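Local coordinates for protein glycosyl hydrolase, family 38 (Enterococcus faecalis, PDB 5KBP) that probably hydrolyses alpha-mannosidic linkages in carbohydrates, as a metal-binding alpha-mannosidase of glycosyl hydrolase family 38, at residues Met682-Ile692 / Gln716-Gly727. Sequence-based numbering, arbitrary orientation.
Sequences MVTETHEADSI and QAFVNVHDQNKG
Glu688 and Asn720 form an antiparallel hydrogen-bonded pair between strands 686-690 and 718-722. Glu688 N gives to Asn720 O at 3.0 Å, and Asn720 N gives to Glu688 O at 2.7 Å. Ala689 and Val719 follow as a non-hydrogen-bonded pair. Asp690 N then donates to Phe718 O. Just before strand 718-722, Gln716 N adds a bond to Asp690 O, less straight at 139°.

Asp690 also works through its side chain. The backbone puts Asp690 CB over the centre of the Phe718 ring, 3.5 Å from the centroid, a CH-pi contact. With CG anti to the backbone N (chi1 -170°), the carboxylate then stacks along the same ring, 12° from parallel. Asp690 OD2 takes Ala717 N on its anti lone pair at 3.1 Å. Asp690 OD1 is bonded to Tyr797 OH of helix 789-799.

On the same sheet face, His722 ND1 donates to Asn720 OD1 at 2.7 Å. The extended Glu688 brings OE2 to the edge of the His722 ring, 3.7 Å from CE1. Glu688 bonds Tyr793 through OE1 and forms a salt bridge with Arg789 through OE2.

Apolar contacts lie mostly on the other face. Ala689 CB meets Val719 CG2, and Val721 CG2 reaches His687 CB. Ahead of strand 686-690, Met682 CG passes Val721 CG1 at 4.1 Å. Met682 SD lies beside the Asp723-Lys726 salt bridge, 3.6 Å from Asp723 OD2. Asp723 OD1 accepts Asn725 N, an Asx turn, and also Lys726 N, an Asx motif, in the link leading to strand 727-732.

These strands belong to an antiparallel sheet of the C-terminal domain. The face of Ala689, Val719 and Val721 is mainly apolar and packs toward strand 737-740, though His687 there bonds Asn700 and Tyr738. On the other face, helix 789-799 satisfies the carboxylates of Asp690 and Glu688.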
loop_
_atom_site.group_PDB
_atom_site.type_symbol
_atom_site.label_atom_id
_atom_site.label_comp_id
_atom_site.label_asym_id
_atom_site.label_seq_id
_atom_site.Cartn_x
_atom_site.Cartn_y
_atom_site.Cartn_z
ATOM N N MET A 682 10.035 30.588 33.165
ATOM C CA MET A 682 11.214 31.417 32.951
ATOM C C MET A 682 11.212 31.942 31.523
ATOM O O MET A 682 10.998 31.179 30.576
ATOM C CB MET A 682 12.500 30.633 33.234
ATOM C CG MET A 682 12.427 29.163 32.860
ATOM S SD MET A 682 13.791 28.210 33.558
ATOM C CE MET A 682 13.236 26.544 33.218
ATOM N N VAL A 683 11.446 33.242 31.379
ATOM C CA VAL A 683 11.505 33.903 30.081
ATOM C C VAL A 683 12.974 34.096 29.731
ATOM O O VAL A 683 13.654 34.950 30.309
ATOM C CB VAL A 683 10.749 35.238 30.093
ATOM C CG1 VAL A 683 10.901 35.945 28.754
ATOM C CG2 VAL A 683 9.279 35.013 30.420
ATOM N N THR A 684 13.465 33.305 28.784
ATOM C CA THR A 684 14.862 33.331 28.380
ATOM C C THR A 684 14.998 33.908 26.977
ATOM O O THR A 684 14.017 34.093 26.250
ATOM C CB THR A 684 15.470 31.925 28.433
ATOM O OG1 THR A 684 14.796 31.078 27.495
ATOM C CG2 THR A 684 15.330 31.338 29.830
ATOM N N GLU A 685 16.245 34.193 26.600
ATOM C CA GLU A 685 16.519 34.682 25.256
ATOM C C GLU A 685 16.490 33.561 24.227
ATOM O O GLU A 685 16.091 33.789 23.080
ATOM C CB GLU A 685 17.874 35.392 25.218
ATOM N N THR A 686 16.898 32.354 24.613
ATOM C CA THR A 686 17.010 31.244 23.681
ATOM C C THR A 686 16.422 29.983 24.295
ATOM O O THR A 686 16.206 29.894 25.506
ATOM C CB THR A 686 18.471 30.981 23.283
ATOM O OG1 THR A 686 19.264 30.804 24.463
ATOM C CG2 THR A 686 19.029 32.137 22.461
ATOM N N HIS A 687 16.161 29.005 23.429
ATOM C CA HIS A 687 15.776 27.662 23.836
ATOM C C HIS A 687 16.536 26.668 22.970
ATOM O O HIS A 687 17.174 27.035 21.980
ATOM C CB HIS A 687 14.260 27.446 23.726
ATOM C CG HIS A 687 13.749 27.435 22.318
ATOM N ND1 HIS A 687 13.346 28.579 21.665
ATOM C CD2 HIS A 687 13.572 26.418 21.442
ATOM C CE1 HIS A 687 12.945 28.269 20.445
ATOM N NE2 HIS A 687 13.072 26.964 20.284
ATOM N N GLU A 688 16.469 25.395 23.348
ATOM C CA GLU A 688 17.174 24.341 22.636
ATOM C C GLU A 688 16.195 23.272 22.174
ATOM O O GLU A 688 15.154 23.045 22.799
ATOM C CB GLU A 688 18.265 23.711 23.509
ATOM C CG GLU A 688 19.399 24.664 23.854
ATOM C CD GLU A 688 20.503 23.991 24.640
ATOM O OE1 GLU A 688 20.374 22.785 24.933
ATOM O OE2 GLU A 688 21.502 24.668 24.964
ATOM N N ALA A 689 16.540 22.617 21.067
ATOM C CA ALA A 689 15.695 21.582 20.493
ATOM C C ALA A 689 16.570 20.546 19.804
ATOM O O ALA A 689 17.639 20.866 19.274
ATOM C CB ALA A 689 14.683 22.162 19.500
ATOM N N ASP A 690 16.102 19.301 19.820
ATOM C CA ASP A 690 16.818 18.226 19.149
ATOM C C ASP A 690 16.644 18.346 17.641
ATOM O O ASP A 690 15.519 18.406 17.138
ATOM C CB ASP A 690 16.312 16.869 19.633
ATOM C CG ASP A 690 17.185 15.722 19.163
ATOM O OD1 ASP A 690 18.419 15.893 19.122
ATOM O OD2 ASP A 690 16.638 14.649 18.835
ATOM N N SER A 691 17.763 18.385 16.920
ATOM C CA SER A 691 17.723 18.444 15.464
ATOM C C SER A 691 18.441 17.239 14.869
ATOM O O SER A 691 18.298 16.118 15.365
ATOM C CB SER A 691 18.344 19.747 14.959
ATOM O OG SER A 691 18.116 19.912 13.570
ATOM N N ILE A 692 19.217 17.458 13.813
ATOM C CA ILE A 692 19.921 16.387 13.118
ATOM C C ILE A 692 21.372 16.407 13.580
ATOM O O ILE A 692 22.148 17.279 13.176
ATOM C CB ILE A 692 19.814 16.537 11.596
ATOM C CG1 ILE A 692 18.344 16.599 11.183
ATOM C CG2 ILE A 692 20.532 15.389 10.899
ATOM C CD1 ILE A 692 17.527 15.429 11.683
ATOM N N GLN A 716 13.015 17.080 16.921
ATOM C CA GLN A 716 13.149 15.640 16.755
ATOM C C GLN A 716 12.661 14.922 18.005
ATOM O O GLN A 716 11.487 14.545 18.095
ATOM C CB GLN A 716 14.600 15.264 16.449
ATOM C CG GLN A 716 14.987 15.397 14.984
ATOM C CD GLN A 716 14.617 14.171 14.168
ATOM O OE1 GLN A 716 14.912 13.041 14.557
ATOM N NE2 GLN A 716 13.966 14.390 13.031
ATOM N N ALA A 717 13.548 14.745 18.981
ATOM C CA ALA A 717 13.235 13.954 20.164
ATOM C C ALA A 717 12.826 14.786 21.370
ATOM O O ALA A 717 12.115 14.272 22.238
ATOM C CB ALA A 717 14.432 13.075 20.545
ATOM N N PHE A 718 13.240 16.049 21.455
ATOM C CA PHE A 718 12.973 16.829 22.657
ATOM C C PHE A 718 13.089 18.319 22.358
ATOM O O PHE A 718 13.538 18.733 21.288
ATOM C CB PHE A 718 13.925 16.437 23.792
ATOM C CG PHE A 718 15.380 16.566 23.435
ATOM C CD1 PHE A 718 16.029 17.786 23.541
ATOM C CD2 PHE A 718 16.102 15.466 22.997
ATOM C CE1 PHE A 718 17.365 17.909 23.211
ATOM C CE2 PHE A 718 17.439 15.583 22.669
ATOM C CZ PHE A 718 18.070 16.807 22.776
ATOM N N VAL A 719 12.675 19.116 23.342
ATOM C CA VAL A 719 12.862 20.563 23.357
ATOM C C VAL A 719 13.088 20.977 24.807
ATOM O O VAL A 719 12.469 20.423 25.722
ATOM C CB VAL A 719 11.658 21.304 22.736
ATOM C CG1 VAL A 719 10.363 20.895 23.418
ATOM C CG2 VAL A 719 11.853 22.807 22.819
ATOM N N ASN A 720 13.986 21.939 25.021
ATOM C CA ASN A 720 14.419 22.302 26.363
ATOM C C ASN A 720 14.389 23.811 26.557
ATOM O O ASN A 720 14.666 24.575 25.628
ATOM C CB ASN A 720 15.831 21.771 26.643
ATOM C CG ASN A 720 16.377 22.229 27.980
ATOM O OD1 ASN A 720 17.038 23.264 28.072
ATOM N ND2 ASN A 720 16.101 21.462 29.028
ATOM N N VAL A 721 14.050 24.228 27.776
ATOM C CA VAL A 721 14.109 25.620 28.205
ATOM C C VAL A 721 14.771 25.649 29.574
ATOM O O VAL A 721 14.335 24.944 30.490
ATOM C CB VAL A 721 12.710 26.266 28.265
ATOM C CG1 VAL A 721 12.759 27.571 29.043
ATOM C CG2 VAL A 721 12.169 26.499 26.862
ATOM N N HIS A 722 15.823 26.452 29.715
ATOM C CA HIS A 722 16.575 26.468 30.960
ATOM C C HIS A 722 17.256 27.815 31.143
ATOM O O HIS A 722 17.529 28.536 30.180
ATOM C CB HIS A 722 17.620 25.345 30.998
ATOM C CG HIS A 722 18.782 25.568 30.081
ATOM N ND1 HIS A 722 18.784 25.155 28.766
ATOM C CD2 HIS A 722 19.982 26.161 30.290
ATOM C CE1 HIS A 722 19.934 25.483 28.204
ATOM N NE2 HIS A 722 20.679 26.095 29.107
ATOM N N ASP A 723 17.524 28.146 32.407
ATOM C CA ASP A 723 18.382 29.275 32.743
ATOM C C ASP A 723 19.614 28.771 33.485
ATOM O O ASP A 723 20.017 27.616 33.312
ATOM C CB ASP A 723 17.629 30.322 33.572
ATOM C CG ASP A 723 16.940 29.731 34.795
ATOM O OD1 ASP A 723 17.310 28.618 35.225
ATOM O OD2 ASP A 723 16.025 30.389 35.333
ATOM N N GLN A 724 20.207 29.617 34.324
ATOM C CA GLN A 724 21.430 29.249 35.026
ATOM C C GLN A 724 21.189 28.352 36.234
ATOM O O GLN A 724 22.162 27.903 36.849
ATOM C CB GLN A 724 22.178 30.508 35.472
ATOM N N ASN A 725 19.935 28.071 36.588
ATOM C CA ASN A 725 19.661 27.325 37.812
ATOM C C ASN A 725 18.742 26.128 37.588
ATOM O O ASN A 725 18.882 25.106 38.266
ATOM C CB ASN A 725 19.051 28.251 38.869
ATOM C CG ASN A 725 20.047 29.264 39.401
ATOM O OD1 ASN A 725 20.861 28.953 40.271
ATOM N ND2 ASN A 725 19.983 30.486 38.885
ATOM N N LYS A 726 17.800 26.238 36.653
ATOM C CA LYS A 726 16.788 25.209 36.461
ATOM C C LYS A 726 16.491 25.048 34.977
ATOM O O LYS A 726 16.879 25.877 34.148
ATOM C CB LYS A 726 15.505 25.546 37.230
ATOM C CG LYS A 726 15.184 27.029 37.252
ATOM C CD LYS A 726 13.788 27.292 37.782
ATOM C CE LYS A 726 13.608 28.758 38.138
ATOM N NZ LYS A 726 13.988 29.655 37.013
ATOM N N GLY A 727 15.787 23.969 34.647
ATOM C CA GLY A 727 15.445 23.697 33.265
ATOM C C GLY A 727 14.391 22.621 33.155
ATOM O O GLY A 727 14.229 21.784 34.049
#